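Local coordinates for 3-oxoacyl-[acyl-carrier protein] synthase (Thermus thermophilus, PDB 1UB7), which probably catalyses the first condensation of fatty acid synthesis, adding two carbons from malonyl-ACP to an acetyl group supplied by acetyl-CoA, at residues Ala116-His121 against Arg174-Gly179. Numbering follows the deposited sequence.
Sequences ALAQAH and RSFVLG
The Phe176 ring turns one face to Ala118, whose CA lies over that face 3.7 Å from the ring centroid, a CH-pi contact displaced toward the rim. Leu117 O and His121 CG approach the same ring obliquely, and CE2 of Phe176 in turn sits over one face of the His121 imidazole, 3.7 Å from its CG. The two rings meet obliquely, planes at 47°. In the layered thiolase fold of the FabH family this is a helix-on-sheet contact: helix 112-125, a helix of the central layer of the fold, packs on strand 172-180, an outer strand of the C-terminal sheet within this chain; the axes of segments 116-121 and 174-179 pass 9.6 Å apart at 127°. Phe176 has CG beside the backbone N and anti to the carbonyl carbon (chi1 -73°), and its ring reaches the helix backbone, with CE1 3.6 Å from Ala118 N. The small methyl of Ala118 lets the ring come this near; its CB meets Phe176 CD1 at 3.6 Å and also Leu178 CD1 at 3.8 Å. An alanine in place of Phe176 would probably open a gap between helix and strand, leaving Ala118 CA and the imidazole face of His121 without their aromatic partner. Beyond the pair, Phe173 meets the Phe176 ring, and Leu128 of the second subunit packs on Ala118 and His121, so the contact borders the dimer interface. No hydrogen bond links 116-121 to 174-179, though Tyr115 OH, one residue earlier on the helix, makes a weak one to Gly179 O; the imidazole is anchored by ND1, hydrogen-bonded to Ser2 OG. Leu117 completes the apolar packing from the neighbouring helical position, its CB 4.2 Å from Phe176 CE1.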
ATOM      1  N   ALA A 116      -0.216   6.067  -6.649  1.00 24.98           N
ATOM      2  CA  ALA A 116      -1.397   6.483  -5.878  1.00 30.64           C
ATOM      3  C   ALA A 116      -2.378   7.323  -6.706  1.00 33.13           C
ATOM      4  O   ALA A 116      -3.594   7.250  -6.508  1.00 26.39           O
ATOM      5  CB  ALA A 116      -0.972   7.267  -4.638  1.00 26.51           C
ATOM      6  N   LEU A 117      -1.848   8.134  -7.618  1.00 29.99           N
ATOM      7  CA  LEU A 117      -2.697   8.977  -8.449  1.00 34.07           C
ATOM      8  C   LEU A 117      -3.506   8.082  -9.369  1.00 34.04           C
ATOM      9  O   LEU A 117      -4.700   8.310  -9.572  1.00 34.32           O
ATOM     10  CB  LEU A 117      -1.855   9.978  -9.277  1.00 32.77           C
ATOM     11  CG  LEU A 117      -1.122  11.101  -8.515  1.00 38.49           C
ATOM     12  CD1 LEU A 117      -0.271  11.921  -9.475  1.00 29.20           C
ATOM     13  CD2 LEU A 117      -2.137  12.005  -7.808  1.00 29.12           C
ATOM     14  N   ALA A 118      -2.850   7.058  -9.914  1.00 31.51           N
ATOM     15  CA  ALA A 118      -3.517   6.126 -10.811  1.00 29.94           C
ATOM     16  C   ALA A 118      -4.589   5.387 -10.022  1.00 30.15           C
ATOM     17  O   ALA A 118      -5.734   5.252 -10.476  1.00 29.74           O
ATOM     18  CB  ALA A 118      -2.514   5.145 -11.395  1.00 33.00           C
ATOM     19  N   GLN A 119      -4.231   4.921  -8.831  1.00 30.07           N
ATOM     20  CA  GLN A 119      -5.204   4.218  -7.997  1.00 33.00           C
ATOM     21  C   GLN A 119      -6.375   5.126  -7.613  1.00 30.99           C
ATOM     22  O   GLN A 119      -7.532   4.683  -7.558  1.00 29.69           O
ATOM     23  CB  GLN A 119      -4.538   3.674  -6.731  1.00 31.88           C
ATOM     24  CG  GLN A 119      -4.180   2.198  -6.814  1.00 52.85           C
ATOM     25  CD  GLN A 119      -5.404   1.268  -6.877  1.00 63.10           C
ATOM     26  OE1 GLN A 119      -5.254   0.087  -7.165  1.00 70.43           O
ATOM     27  NE2 GLN A 119      -6.607   1.796  -6.595  1.00 48.54           N
ATOM     28  N   ALA A 120      -6.068   6.393  -7.345  1.00 27.07           N
ATOM     29  CA  ALA A 120      -7.089   7.358  -6.978  1.00 24.30           C
ATOM     30  C   ALA A 120      -8.021   7.549  -8.157  1.00 25.48           C
ATOM     31  O   ALA A 120      -9.249   7.559  -8.002  1.00 28.54           O
ATOM     32  CB  ALA A 120      -6.462   8.653  -6.603  1.00 22.55           C
ATOM     33  N   HIS A 121      -7.424   7.683  -9.334  1.00 24.89           N
ATOM     34  CA  HIS A 121      -8.172   7.841 -10.574  1.00 27.21           C
ATOM     35  C   HIS A 121      -9.178   6.681 -10.728  1.00 34.15           C
ATOM     36  O   HIS A 121     -10.377   6.905 -10.953  1.00 33.88           O
ATOM     37  CB  HIS A 121      -7.199   7.851 -11.757  1.00 26.08           C
ATOM     38  CG  HIS A 121      -7.868   7.759 -13.098  1.00 39.66           C
ATOM     39  ND1 HIS A 121      -8.545   8.817 -13.671  1.00 35.88           N
ATOM     40  CD2 HIS A 121      -7.978   6.728 -13.972  1.00 31.36           C
ATOM     41  CE1 HIS A 121      -9.043   8.441 -14.837  1.00 31.13           C
ATOM     42  NE2 HIS A 121      -8.716   7.177 -15.043  1.00 34.90           N
ATOM     43  N   ARG A 174      -4.974  11.868 -18.598  1.00 39.90           N
ATOM     44  CA  ARG A 174      -5.145  11.376 -19.954  1.00 46.11           C
ATOM     45  C   ARG A 174      -4.496  10.020 -20.147  1.00 46.04           C
ATOM     46  O   ARG A 174      -4.889   9.259 -21.028  1.00 46.16           O
ATOM     47  CB  ARG A 174      -4.573  12.382 -20.954  1.00 50.60           C
ATOM     48  CG  ARG A 174      -5.224  13.749 -20.855  1.00 54.08           C
ATOM     49  CD  ARG A 174      -4.845  14.638 -22.015  1.00 68.99           C
ATOM     50  NE  ARG A 174      -5.311  14.079 -23.277  1.00 81.69           N
ATOM     51  CZ  ARG A 174      -5.220  14.698 -24.448  1.00 88.86           C
ATOM     52  NH1 ARG A 174      -4.679  15.908 -24.517  1.00 92.79           N
ATOM     53  NH2 ARG A 174      -5.668  14.109 -25.549  1.00 92.49           N
ATOM     54  N   SER A 175      -3.506   9.711 -19.320  1.00 46.18           N
ATOM     55  CA  SER A 175      -2.829   8.430 -19.423  1.00 44.19           C
ATOM     56  C   SER A 175      -1.990   8.118 -18.201  1.00 43.02           C
ATOM     57  O   SER A 175      -1.660   8.999 -17.404  1.00 39.57           O
ATOM     58  CB  SER A 175      -1.921   8.403 -20.654  1.00 46.50           C
ATOM     59  OG  SER A 175      -0.866   9.339 -20.510  1.00 52.19           O
ATOM     60  N   PHE A 176      -1.643   6.842 -18.081  1.00 43.09           N
ATOM     61  CA  PHE A 176      -0.811   6.337 -16.996  1.00 40.18           C
ATOM     62  C   PHE A 176       0.007   5.194 -17.580  1.00 38.53           C
ATOM     63  O   PHE A 176      -0.507   4.373 -18.345  1.00 35.07           O
ATOM     64  CB  PHE A 176      -1.654   5.750 -15.841  1.00 39.74           C
ATOM     65  CG  PHE A 176      -2.363   6.772 -14.983  1.00 32.15           C
ATOM     66  CD1 PHE A 176      -1.669   7.485 -14.007  1.00 28.48           C
ATOM     67  CD2 PHE A 176      -3.739   6.995 -15.142  1.00 31.70           C
ATOM     68  CE1 PHE A 176      -2.335   8.419 -13.188  1.00 32.98           C
ATOM     69  CE2 PHE A 176      -4.423   7.923 -14.337  1.00 33.01           C
ATOM     70  CZ  PHE A 176      -3.719   8.639 -13.356  1.00 32.70           C
ATOM     71  N   VAL A 177       1.284   5.160 -17.230  1.00 36.52           N
ATOM     72  CA  VAL A 177       2.162   4.088 -17.637  1.00 36.53           C
ATOM     73  C   VAL A 177       2.780   3.700 -16.311  1.00 38.90           C
ATOM     74  O   VAL A 177       3.434   4.520 -15.663  1.00 43.42           O
ATOM     75  CB  VAL A 177       3.247   4.564 -18.634  1.00 43.22           C
ATOM     76  CG1 VAL A 177       4.300   3.469 -18.835  1.00 40.70           C
ATOM     77  CG2 VAL A 177       2.592   4.906 -19.970  1.00 37.83           C
ATOM     78  N   LEU A 178       2.541   2.462 -15.890  1.00 41.24           N
ATOM     79  CA  LEU A 178       3.053   1.970 -14.613  1.00 40.79           C
ATOM     80  C   LEU A 178       3.730   0.624 -14.808  1.00 39.66           C
ATOM     81  O   LEU A 178       3.273  -0.198 -15.602  1.00 43.87           O
ATOM     82  CB  LEU A 178       1.901   1.791 -13.612  1.00 40.54           C
ATOM     83  CG  LEU A 178       0.873   2.898 -13.352  1.00 41.83           C
ATOM     84  CD1 LEU A 178      -0.184   2.329 -12.441  1.00 34.53           C
ATOM     85  CD2 LEU A 178       1.515   4.138 -12.717  1.00 37.10           C
ATOM     86  N   GLY A 179       4.799   0.382 -14.065  1.00 37.79           N
ATOM     87  CA  GLY A 179       5.483  -0.887 -14.202  1.00 35.42           C
ATOM     88  C   GLY A 179       6.418  -1.252 -13.067  1.00 36.83           C
ATOM     89  O   GLY A 179       6.775  -0.416 -12.234  1.00 39.22           O
TER